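Local atomic coordinates of RimK-related lysine biosynthesis protein (Thermococcus kodakarensis, PDB entry 5K2M), a protein that binds ADP and magnesium and probably acts as an ATP-dependent ligase of the RimK/LysX kind in amino-acid biosynthesis. Residues Asn50-His53 and Phe54-Leu57; Ala60-Phe63 and Glu64-Gly67; Ala80-Lys83 and Leu84-Thr87. One frame throughout, in Å; residues are numbered along the deposited sequence.

Contact 1: Asn50-His53 and Phe54-Leu57; sequences NVSH and FKAL
Ser52 and His53 both carry their side chains trans to the backbone N. In Ser52 (chi1 161°) this brings OG to the backbone N-H of Lys55 in the first turn. In His53 it puts the imidazole over one face of the Phe54 ring. Ser52 OG accepts from Lys55 N at 3.1 Å, and the N-H points almost straight at it (169°). Lys55 packs over this bond, its CG 3.6 Å from Ser52 OG. Ser52 is thus the N-cap of helix 53-65, which follows strand 45-49 of the parallel sheet. The first two helical backbone bonds follow at once, Ala56 N to Ser52 O at 2.9 Å and Leu57 N to His53 O at 3.0 Å. The two rings form a T-shaped pair. The edge of His53 faces the ring of Phe54, with the planes 66° apart and the centroids 5.0 Å apart. His53 CD2 lies 3.9 Å above the centre of the Phe54 ring. Before the cap, Asn50 CB comes to 4.1 Å from Ala56 CB. Ser52 OG is also bonded to an acidic side chain of another protein's chain, and Lys55 NZ bonds Leu103 O of the second subunit.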
ATOM      1  N   ASN A  50     -40.052   6.080 -14.739  1.00 39.29           N
ATOM      2  CA  ASN A  50     -39.201   5.708 -15.879  1.00 39.90           C
ATOM      3  C   ASN A  50     -39.899   4.600 -16.706  1.00 40.31           C
ATOM      4  O   ASN A  50     -40.432   3.660 -16.130  1.00 39.38           O
ATOM      5  CB  ASN A  50     -37.830   5.171 -15.428  1.00 41.49           C
ATOM      6  CG  ASN A  50     -37.076   6.092 -14.462  1.00 42.38           C
ATOM      7  OD1 ASN A  50     -35.947   6.496 -14.743  1.00 48.33           O
ATOM      8  ND2 ASN A  50     -37.650   6.358 -13.303  1.00 39.28           N
ATOM      9  N   VAL A  51     -39.885   4.681 -18.039  1.00 39.86           N
ATOM     10  CA  VAL A  51     -40.521   3.628 -18.859  1.00 40.33           C
ATOM     11  C   VAL A  51     -39.799   2.271 -18.737  1.00 39.37           C
ATOM     12  O   VAL A  51     -40.431   1.213 -18.762  1.00 37.96           O
ATOM     13  CB  VAL A  51     -40.639   4.043 -20.342  1.00 43.39           C
ATOM     14  CG1 VAL A  51     -41.252   2.928 -21.172  1.00 44.36           C
ATOM     15  CG2 VAL A  51     -41.514   5.275 -20.464  1.00 46.53           C
ATOM     16  N   SER A  52     -38.479   2.302 -18.600  1.00 38.72           N
ATOM     17  CA  SER A  52     -37.718   1.086 -18.408  1.00 39.79           C
ATOM     18  C   SER A  52     -37.909   0.593 -16.974  1.00 40.90           C
ATOM     19  O   SER A  52     -37.669   1.333 -16.008  1.00 37.11           O
ATOM     20  CB  SER A  52     -36.232   1.323 -18.694  1.00 40.01           C
ATOM     21  OG  SER A  52     -35.438   0.312 -18.122  1.00 38.34           O
ATOM     22  N   HIS A  53     -38.329  -0.661 -16.849  1.00 38.05           N
ATOM     23  CA  HIS A  53     -38.535  -1.270 -15.552  1.00 38.97           C
ATOM     24  C   HIS A  53     -37.256  -1.288 -14.704  1.00 38.27           C
ATOM     25  O   HIS A  53     -37.292  -1.023 -13.501  1.00 37.26           O
ATOM     26  CB  HIS A  53     -39.055  -2.702 -15.709  1.00 39.29           C
ATOM     27  CG  HIS A  53     -38.977  -3.497 -14.444  1.00 40.03           C
ATOM     28  ND1 HIS A  53     -39.756  -3.214 -13.348  1.00 41.60           N
ATOM     29  CD2 HIS A  53     -38.180  -4.533 -14.086  1.00 39.97           C
ATOM     30  CE1 HIS A  53     -39.460  -4.056 -12.373  1.00 41.63           C
ATOM     31  NE2 HIS A  53     -38.507  -4.866 -12.797  1.00 41.64           N
ATOM     32  N   PHE A  54     -36.144  -1.613 -15.347  1.00 37.02           N
ATOM     33  CA  PHE A  54     -34.865  -1.703 -14.674  1.00 37.87           C
ATOM     34  C   PHE A  54     -34.310  -0.347 -14.297  1.00 37.58           C
ATOM     35  O   PHE A  54     -33.755  -0.201 -13.224  1.00 36.41           O
ATOM     36  CB  PHE A  54     -33.879  -2.552 -15.486  1.00 40.44           C
ATOM     37  CG  PHE A  54     -34.198  -4.013 -15.438  1.00 42.43           C
ATOM     38  CD1 PHE A  54     -34.082  -4.711 -14.240  1.00 47.38           C
ATOM     39  CD2 PHE A  54     -34.685  -4.680 -16.550  1.00 44.73           C
ATOM     40  CE1 PHE A  54     -34.412  -6.059 -14.165  1.00 49.83           C
ATOM     41  CE2 PHE A  54     -35.012  -6.027 -16.489  1.00 44.93           C
ATOM     42  CZ  PHE A  54     -34.878  -6.718 -15.294  1.00 48.03           C
ATOM     43  N   LYS A  55     -34.503   0.664 -15.139  1.00 37.42           N
ATOM     44  CA  LYS A  55     -34.132   2.021 -14.751  1.00 35.36           C
ATOM     45  C   LYS A  55     -35.003   2.527 -13.620  1.00 34.91           C
ATOM     46  O   LYS A  55     -34.494   3.159 -12.725  1.00 33.81           O
ATOM     47  CB  LYS A  55     -34.175   2.991 -15.922  1.00 35.44           C
ATOM     48  CG  LYS A  55     -33.066   2.695 -16.899  1.00 37.35           C
ATOM     49  CD  LYS A  55     -33.007   3.699 -18.018  1.00 38.59           C
ATOM     50  CE  LYS A  55     -31.937   3.276 -19.012  1.00 39.24           C
ATOM     51  NZ  LYS A  55     -31.546   4.433 -19.837  1.00 41.77           N
ATOM     52  N   ALA A  56     -36.291   2.223 -13.626  1.00 33.40           N
ATOM     53  CA  ALA A  56     -37.133   2.566 -12.477  1.00 34.44           C
ATOM     54  C   ALA A  56     -36.586   1.958 -11.169  1.00 34.02           C
ATOM     55  O   ALA A  56     -36.414   2.656 -10.189  1.00 34.96           O
ATOM     56  CB  ALA A  56     -38.569   2.121 -12.718  1.00 34.47           C
ATOM     57  N   LEU A  57     -36.287   0.662 -11.183  1.00 35.39           N
ATOM     58  CA  LEU A  57     -35.791  -0.058 -10.007  1.00 36.40           C
ATOM     59  C   LEU A  57     -34.507   0.565  -9.441  1.00 35.85           C
ATOM     60  O   LEU A  57     -34.418   0.864  -8.248  1.00 36.25           O
ATOM     61  CB  LEU A  57     -35.535  -1.517 -10.369  1.00 37.87           C
ATOM     62  CG  LEU A  57     -34.802  -2.408  -9.362  1.00 39.39           C
ATOM     63  CD1 LEU A  57     -35.508  -2.479  -8.031  1.00 42.88           C
ATOM     64  CD2 LEU A  57     -34.720  -3.798  -9.972  1.00 43.13           C
TER

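Contact 2: Ala60-Phe63 and Glu64-Gly67; sequences ARLF and ESEG
Leu62 O receives two donors, Ser65 OG and Glu66 N, where the helix ends. The bond from Ser65 OG to Leu62 O is modelled at a doubtfully short 2.5 Å. Glu66 N reaches Leu62 O at 3.2 Å with a bent N-H (135°). The Ser65 chi1 of 78° places OG between its own N and carbonyl carbon, turned back toward Leu62. Glu64 N bonds Ala60 O at 3.0 Å, and the aliphatic part of the Glu64 side chain lies over the same carbonyl, CG at 3.2 Å from Ala60 O. These bonds close the C-terminal end of helix 53-65, in the beta-alpha-beta unit from strand 45-49 to strand 70-71. A Schellman motif ends the helix. Gly67, with positive phi, is its C-prime residue, Gly67 N bonds Glu64 O at 2.8 Å, and Ile68 N bonds Phe63 O. The Arg61 chain bends at chi2 and brings NH2 to 3.7 Å from Ser65 CB. Arg61 NH2 is 4.4 Å from Glu64 OE1, so the opposite charges are near, but no N-H points at this oxygen. Glu64 OE1 is bonded to Ser74 OG. Phe63 makes edge-to-face pairs with Phe37 and Tyr41, and Arg61 packs on Phe85 of the second subunit.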
ATOM      1  N   ALA A  60     -35.073   4.220  -8.075  1.00 34.50           N
ATOM      2  CA  ALA A  60     -35.647   4.137  -6.718  1.00 34.12           C
ATOM      3  C   ALA A  60     -34.584   3.819  -5.657  1.00 35.70           C
ATOM      4  O   ALA A  60     -34.496   4.499  -4.636  1.00 35.18           O
ATOM      5  CB  ALA A  60     -36.765   3.105  -6.657  1.00 33.11           C
ATOM      6  N   ARG A  61     -33.768   2.799  -5.911  1.00 34.43           N
ATOM      7  CA  ARG A  61     -32.751   2.384  -4.956  1.00 35.82           C
ATOM      8  C   ARG A  61     -31.743   3.491  -4.682  1.00 36.17           C
ATOM      9  O   ARG A  61     -31.329   3.671  -3.548  1.00 36.95           O
ATOM     10  CB  ARG A  61     -32.011   1.121  -5.437  1.00 35.30           C
ATOM     11  CG  ARG A  61     -30.863   0.685  -4.527  1.00 36.05           C
ATOM     12  CD  ARG A  61     -31.388   0.167  -3.191  1.00 36.81           C
ATOM     13  NE  ARG A  61     -30.337  -0.063  -2.202  1.00 36.63           N
ATOM     14  CZ  ARG A  61     -29.904   0.836  -1.326  1.00 37.96           C
ATOM     15  NH1 ARG A  61     -28.952   0.509  -0.464  1.00 39.40           N
ATOM     16  NH2 ARG A  61     -30.397   2.068  -1.312  1.00 37.80           N
ATOM     17  N   LEU A  62     -31.337   4.211  -5.725  1.00 36.45           N
ATOM     18  CA  LEU A  62     -30.390   5.313  -5.578  1.00 36.44           C
ATOM     19  C   LEU A  62     -30.946   6.504  -4.768  1.00 37.22           C
ATOM     20  O   LEU A  62     -30.259   7.060  -3.900  1.00 37.94           O
ATOM     21  CB  LEU A  62     -29.919   5.765  -6.958  1.00 37.63           C
ATOM     22  CG  LEU A  62     -28.938   4.757  -7.577  1.00 38.13           C
ATOM     23  CD1 LEU A  62     -28.878   4.886  -9.092  1.00 37.92           C
ATOM     24  CD2 LEU A  62     -27.569   4.926  -6.933  1.00 38.12           C
ATOM     25  N   PHE A  63     -32.184   6.884  -5.026  1.00 37.14           N
ATOM     26  CA  PHE A  63     -32.821   7.908  -4.201  1.00 38.11           C
ATOM     27  C   PHE A  63     -32.951   7.472  -2.734  1.00 39.23           C
ATOM     28  O   PHE A  63     -32.690   8.277  -1.830  1.00 40.54           O
ATOM     29  CB  PHE A  63     -34.160   8.348  -4.790  1.00 37.21           C
ATOM     30  CG  PHE A  63     -34.022   9.414  -5.838  1.00 37.81           C
ATOM     31  CD1 PHE A  63     -33.542  10.669  -5.498  1.00 38.63           C
ATOM     32  CD2 PHE A  63     -34.364   9.169  -7.162  1.00 38.01           C
ATOM     33  CE1 PHE A  63     -33.387  11.662  -6.454  1.00 39.30           C
ATOM     34  CE2 PHE A  63     -34.231  10.157  -8.119  1.00 38.15           C
ATOM     35  CZ  PHE A  63     -33.737  11.411  -7.762  1.00 39.16           C
ATOM     36  N   GLU A  64     -33.308   6.208  -2.498  1.00 38.41           N
ATOM     37  CA  GLU A  64     -33.327   5.646  -1.133  1.00 38.80           C
ATOM     38  C   GLU A  64     -31.940   5.755  -0.480  1.00 40.47           C
ATOM     39  O   GLU A  64     -31.834   6.055   0.698  1.00 40.14           O
ATOM     40  CB  GLU A  64     -33.795   4.183  -1.137  1.00 37.36           C
ATOM     41  CG  GLU A  64     -35.264   4.005  -1.536  1.00 38.17           C
ATOM     42  CD  GLU A  64     -35.650   2.576  -1.903  1.00 37.25           C
ATOM     43  OE1 GLU A  64     -34.770   1.717  -2.048  1.00 39.07           O
ATOM     44  OE2 GLU A  64     -36.858   2.297  -2.054  1.00 39.50           O
ATOM     45  N   SER A  65     -30.881   5.545  -1.261  1.00 40.95           N
ATOM     46  CA  SER A  65     -29.520   5.636  -0.745  1.00 40.59           C
ATOM     47  C   SER A  65     -29.214   7.067  -0.319  1.00 41.15           C
ATOM     48  O   SER A  65     -28.351   7.285   0.523  1.00 40.57           O
ATOM     49  CB  SER A  65     -28.491   5.159  -1.784  1.00 40.46           C
ATOM     50  OG  SER A  65     -28.241   6.133  -2.788  1.00 38.05           O
ATOM     51  N   GLU A  66     -29.912   8.033  -0.916  1.00 41.61           N
ATOM     52  CA  GLU A  66     -29.805   9.435  -0.512  1.00 43.49           C
ATOM     53  C   GLU A  66     -30.815   9.810   0.593  1.00 43.20           C
ATOM     54  O   GLU A  66     -30.990  10.986   0.890  1.00 42.71           O
ATOM     55  CB  GLU A  66     -29.995  10.368  -1.727  1.00 44.50           C
ATOM     56  CG  GLU A  66     -28.946  10.255  -2.827  1.00 46.06           C
ATOM     57  CD  GLU A  66     -27.556  10.676  -2.373  1.00 49.94           C
ATOM     58  OE1 GLU A  66     -26.568  10.214  -2.978  1.00 51.53           O
ATOM     59  OE2 GLU A  66     -27.436  11.458  -1.403  1.00 53.35           O
ATOM     60  N   GLY A  67     -31.474   8.824   1.201  1.00 42.98           N
ATOM     61  CA  GLY A  67     -32.486   9.096   2.215  1.00 42.22           C
ATOM     62  C   GLY A  67     -33.752   9.747   1.686  1.00 42.68           C
ATOM     63  O   GLY A  67     -34.481  10.393   2.443  1.00 44.43           O
TER

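Contact 3: Ala80-Lys83 and Leu84-Thr87; sequences AGDK and LFAT. With ADP (adenosine-5'-diphosphate), chain O.
Ala86 N bonds Asp82 O at 2.9 Å, the first backbone bond of helix 83-90, which the chain enters from the loop after helix 74-80. Asp82 is the N-cap. Its CG stands opposite the backbone N (chi1 -173°), and this swings the carboxylate over the first turn. Asp82 OD2 accepts from Phe85 N at 2.9 Å through its anti lone pair, with a nearly straight N-H (171°). It also takes a weak bond from Leu84 N. The same oxygen, Asp82 OD2, lies at the edge of the Phe85 ring, 3.4 Å from CD1, and the carboxylate and ring planes are perpendicular. The other oxygen, OD1, is bonded to Tyr58 OH of the second subunit, so both ends of the carboxylate are held. The helix start probably also favours its negative charge.

Lys83 is the first helical residue and its side chain leaves in another direction, toward the nucleotide. Bends at chi2 and chi4 carry Lys83 NZ to the diphosphate, where it bonds ADP O3B at 2.7 Å and, weakly, the bridging O3A. Lys83 CE lies 3.5 Å from ADP O2A. NZ also bonds Glu241 OE2, and Glu241 is a magnesium ligand. This links the phosphates to the metal site of the ATP-grasp domain.

Leu84 and Thr87 pack against Trp99 of strand 99-102 and Tyr160 of strand 159-163, Ala80 and Ala86 rest on Val242 of strand 236-243, and Phe85 meets Phe78 of helix 74-80 edge-to-face.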
ATOM      1  N   ALA A  80     -42.870  -6.884  -7.328  1.00 37.20           N
ATOM      2  CA  ALA A  80     -44.072  -6.790  -8.168  1.00 37.47           C
ATOM      3  C   ALA A  80     -43.742  -6.898  -9.664  1.00 37.73           C
ATOM      4  O   ALA A  80     -44.484  -7.525 -10.423  1.00 38.55           O
ATOM      5  CB  ALA A  80     -44.832  -5.499  -7.880  1.00 37.30           C
ATOM      6  N   GLY A  81     -42.617  -6.314 -10.081  1.00 38.53           N
ATOM      7  CA  GLY A  81     -42.242  -6.281 -11.504  1.00 38.77           C
ATOM      8  C   GLY A  81     -41.726  -7.586 -12.094  1.00 39.12           C
ATOM      9  O   GLY A  81     -41.492  -7.672 -13.291  1.00 42.92           O
ATOM     10  N   ASP A  82     -41.522  -8.593 -11.258  1.00 38.41           N
ATOM     11  CA  ASP A  82     -41.038  -9.880 -11.702  1.00 38.41           C
ATOM     12  C   ASP A  82     -42.167 -10.885 -11.603  1.00 38.03           C
ATOM     13  O   ASP A  82     -42.718 -11.074 -10.519  1.00 40.02           O
ATOM     14  CB  ASP A  82     -39.860 -10.331 -10.829  1.00 39.77           C
ATOM     15  CG  ASP A  82     -39.215 -11.580 -11.356  1.00 39.93           C
ATOM     16  OD1 ASP A  82     -38.324 -11.441 -12.208  1.00 39.42           O
ATOM     17  OD2 ASP A  82     -39.648 -12.695 -10.990  1.00 40.40           O
ATOM     18  N   LYS A  83     -42.517 -11.533 -12.712  1.00 36.39           N
ATOM     19  CA  LYS A  83     -43.655 -12.450 -12.702  1.00 38.04           C
ATOM     20  C   LYS A  83     -43.494 -13.506 -11.618  1.00 38.49           C
ATOM     21  O   LYS A  83     -44.442 -13.815 -10.914  1.00 35.63           O
ATOM     22  CB  LYS A  83     -43.846 -13.133 -14.063  1.00 41.19           C
ATOM     23  CG  LYS A  83     -44.246 -12.213 -15.208  1.00 41.59           C
ATOM     24  CD  LYS A  83     -45.600 -11.584 -14.957  1.00 44.52           C
ATOM     25  CE  LYS A  83     -46.228 -11.047 -16.239  1.00 45.27           C
ATOM     26  NZ  LYS A  83     -45.452  -9.923 -16.837  1.00 43.26           N
ATOM     27  N   LEU A  84     -42.281 -14.027 -11.460  1.00 39.14           N
ATOM     28  CA  LEU A  84     -42.051 -15.166 -10.582  1.00 39.33           C
ATOM     29  C   LEU A  84     -42.020 -14.751  -9.125  1.00 37.39           C
ATOM     30  O   LEU A  84     -42.682 -15.363  -8.308  1.00 39.43           O
ATOM     31  CB  LEU A  84     -40.762 -15.897 -10.976  1.00 39.76           C
ATOM     32  CG  LEU A  84     -40.403 -17.198 -10.265  1.00 42.90           C
ATOM     33  CD1 LEU A  84     -41.620 -18.076 -10.023  1.00 45.87           C
ATOM     34  CD2 LEU A  84     -39.392 -17.981 -11.079  1.00 44.32           C
ATOM     35  N   PHE A  85     -41.257 -13.716  -8.796  1.00 37.64           N
ATOM     36  CA  PHE A  85     -41.241 -13.194  -7.418  1.00 38.57           C
ATOM     37  C   PHE A  85     -42.650 -12.741  -7.013  1.00 37.39           C
ATOM     38  O   PHE A  85     -43.087 -12.985  -5.879  1.00 38.44           O
ATOM     39  CB  PHE A  85     -40.251 -12.032  -7.251  1.00 38.44           C
ATOM     40  CG  PHE A  85     -38.827 -12.449  -6.992  1.00 39.09           C
ATOM     41  CD1 PHE A  85     -38.051 -13.024  -7.997  1.00 40.10           C
ATOM     42  CD2 PHE A  85     -38.240 -12.220  -5.743  1.00 41.03           C
ATOM     43  CE1 PHE A  85     -36.723 -13.381  -7.767  1.00 39.83           C
ATOM     44  CE2 PHE A  85     -36.920 -12.588  -5.496  1.00 41.71           C
ATOM     45  CZ  PHE A  85     -36.160 -13.167  -6.513  1.00 41.98           C
ATOM     46  N   ALA A  86     -43.380 -12.123  -7.938  1.00 35.72           N
ATOM     47  CA  ALA A  86     -44.746 -11.685  -7.629  1.00 36.50           C
ATOM     48  C   ALA A  86     -45.716 -12.837  -7.367  1.00 37.94           C
ATOM     49  O   ALA A  86     -46.479 -12.765  -6.390  1.00 37.97           O
ATOM     50  CB  ALA A  86     -45.296 -10.752  -8.690  1.00 35.91           C
ATOM     51  N   THR A  87     -45.689 -13.909  -8.172  1.00 39.24           N
ATOM     52  CA  THR A  87     -46.646 -14.981  -7.899  1.00 41.30           C
ATOM     53  C   THR A  87     -46.283 -15.673  -6.600  1.00 39.87           C
ATOM     54  O   THR A  87     -47.170 -16.080  -5.872  1.00 38.79           O
ATOM     55  CB  THR A  87     -46.923 -16.016  -9.030  1.00 43.22           C
ATOM     56  OG1 THR A  87     -46.220 -17.242  -8.791  1.00 51.96           O
ATOM     57  CG2 THR A  87     -46.652 -15.504 -10.361  1.00 39.77           C
TER
HETATM   58  PB  ADP O 301     -47.672  -8.411 -19.238  1.00 39.40           P
HETATM   59  O1B ADP O 301     -48.986  -7.689 -19.358  1.00 38.60           O
HETATM   60  O2B ADP O 301     -46.881  -8.476 -20.522  1.00 35.17           O
HETATM   61  O3B ADP O 301     -46.801  -7.985 -18.082  1.00 37.34           O
HETATM   62  PA  ADP O 301     -49.466 -10.579 -18.555  1.00 36.71           P
HETATM   63  O1A ADP O 301     -50.352  -9.540 -17.897  1.00 38.17           O
HETATM   64  O2A ADP O 301     -49.226 -11.823 -17.763  1.00 32.63           O
HETATM   65  O3A ADP O 301     -48.045  -9.966 -18.986  1.00 36.49           O
HETATM   66  O5' ADP O 301     -50.097 -11.002 -19.967  1.00 33.36           O
HETATM   67  C5' ADP O 301     -50.616 -10.045 -20.862  1.00 32.34           C
HETATM   68  C4' ADP O 301     -52.027 -10.435 -21.271  1.00 33.10           C
HETATM   69  O4' ADP O 301     -52.000 -11.715 -21.914  1.00 31.75           O
HETATM   70  C3' ADP O 301     -53.022 -10.549 -20.127  1.00 32.87           C
HETATM   71  O3' ADP O 301     -53.663  -9.294 -19.850  1.00 32.72           O
HETATM   72  C2' ADP O 301     -53.987 -11.585 -20.670  1.00 31.13           C
HETATM   73  O2' ADP O 301     -54.954 -11.008 -21.546  1.00 30.90           O
HETATM   74  C1' ADP O 301     -53.119 -12.493 -21.508  1.00 31.29           C
HETATM   75  N9  ADP O 301     -52.653 -13.633 -20.707  1.00 31.00           N
HETATM   76  C8  ADP O 301     -51.512 -13.695 -19.989  1.00 31.58           C
HETATM   77  N7  ADP O 301     -51.390 -14.874 -19.353  1.00 31.45           N
HETATM   78  C5  ADP O 301     -52.491 -15.583 -19.660  1.00 30.78           C
HETATM   79  C6  ADP O 301     -52.997 -16.919 -19.346  1.00 29.16           C
HETATM   80  N6  ADP O 301     -52.293 -17.745 -18.543  1.00 28.90           N
HETATM   81  N1  ADP O 301     -54.181 -17.275 -19.882  1.00 28.90           N
HETATM   82  C2  ADP O 301     -54.891 -16.463 -20.677  1.00 29.36           C
HETATM   83  N3  ADP O 301     -54.497 -15.235 -21.012  1.00 29.48           N
HETATM   84  C4  ADP O 301     -53.324 -14.758 -20.546  1.00 30.68           C

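The three contacts come in series along the chain. Contacts 1 and 2 are the start and end of helix 53-65, with centres 14 Å apart. That helix belongs to the beta-alpha-beta unit joining strands 45-49 and 70-71 of the parallel sheet. Contact 3 comes later, at the start of helix 83-90 in the ATP-grasp domain. Its centre is 15 Å from that of contact 1 and 22 Å from that of contact 2. Contacts 1 and 3 touch where His53 CE1 packs at 3.7 Å from Gly81 CA, which brings the helix 53-65 N-terminus close to the ADP-binding segment. All three also meet the second subunit.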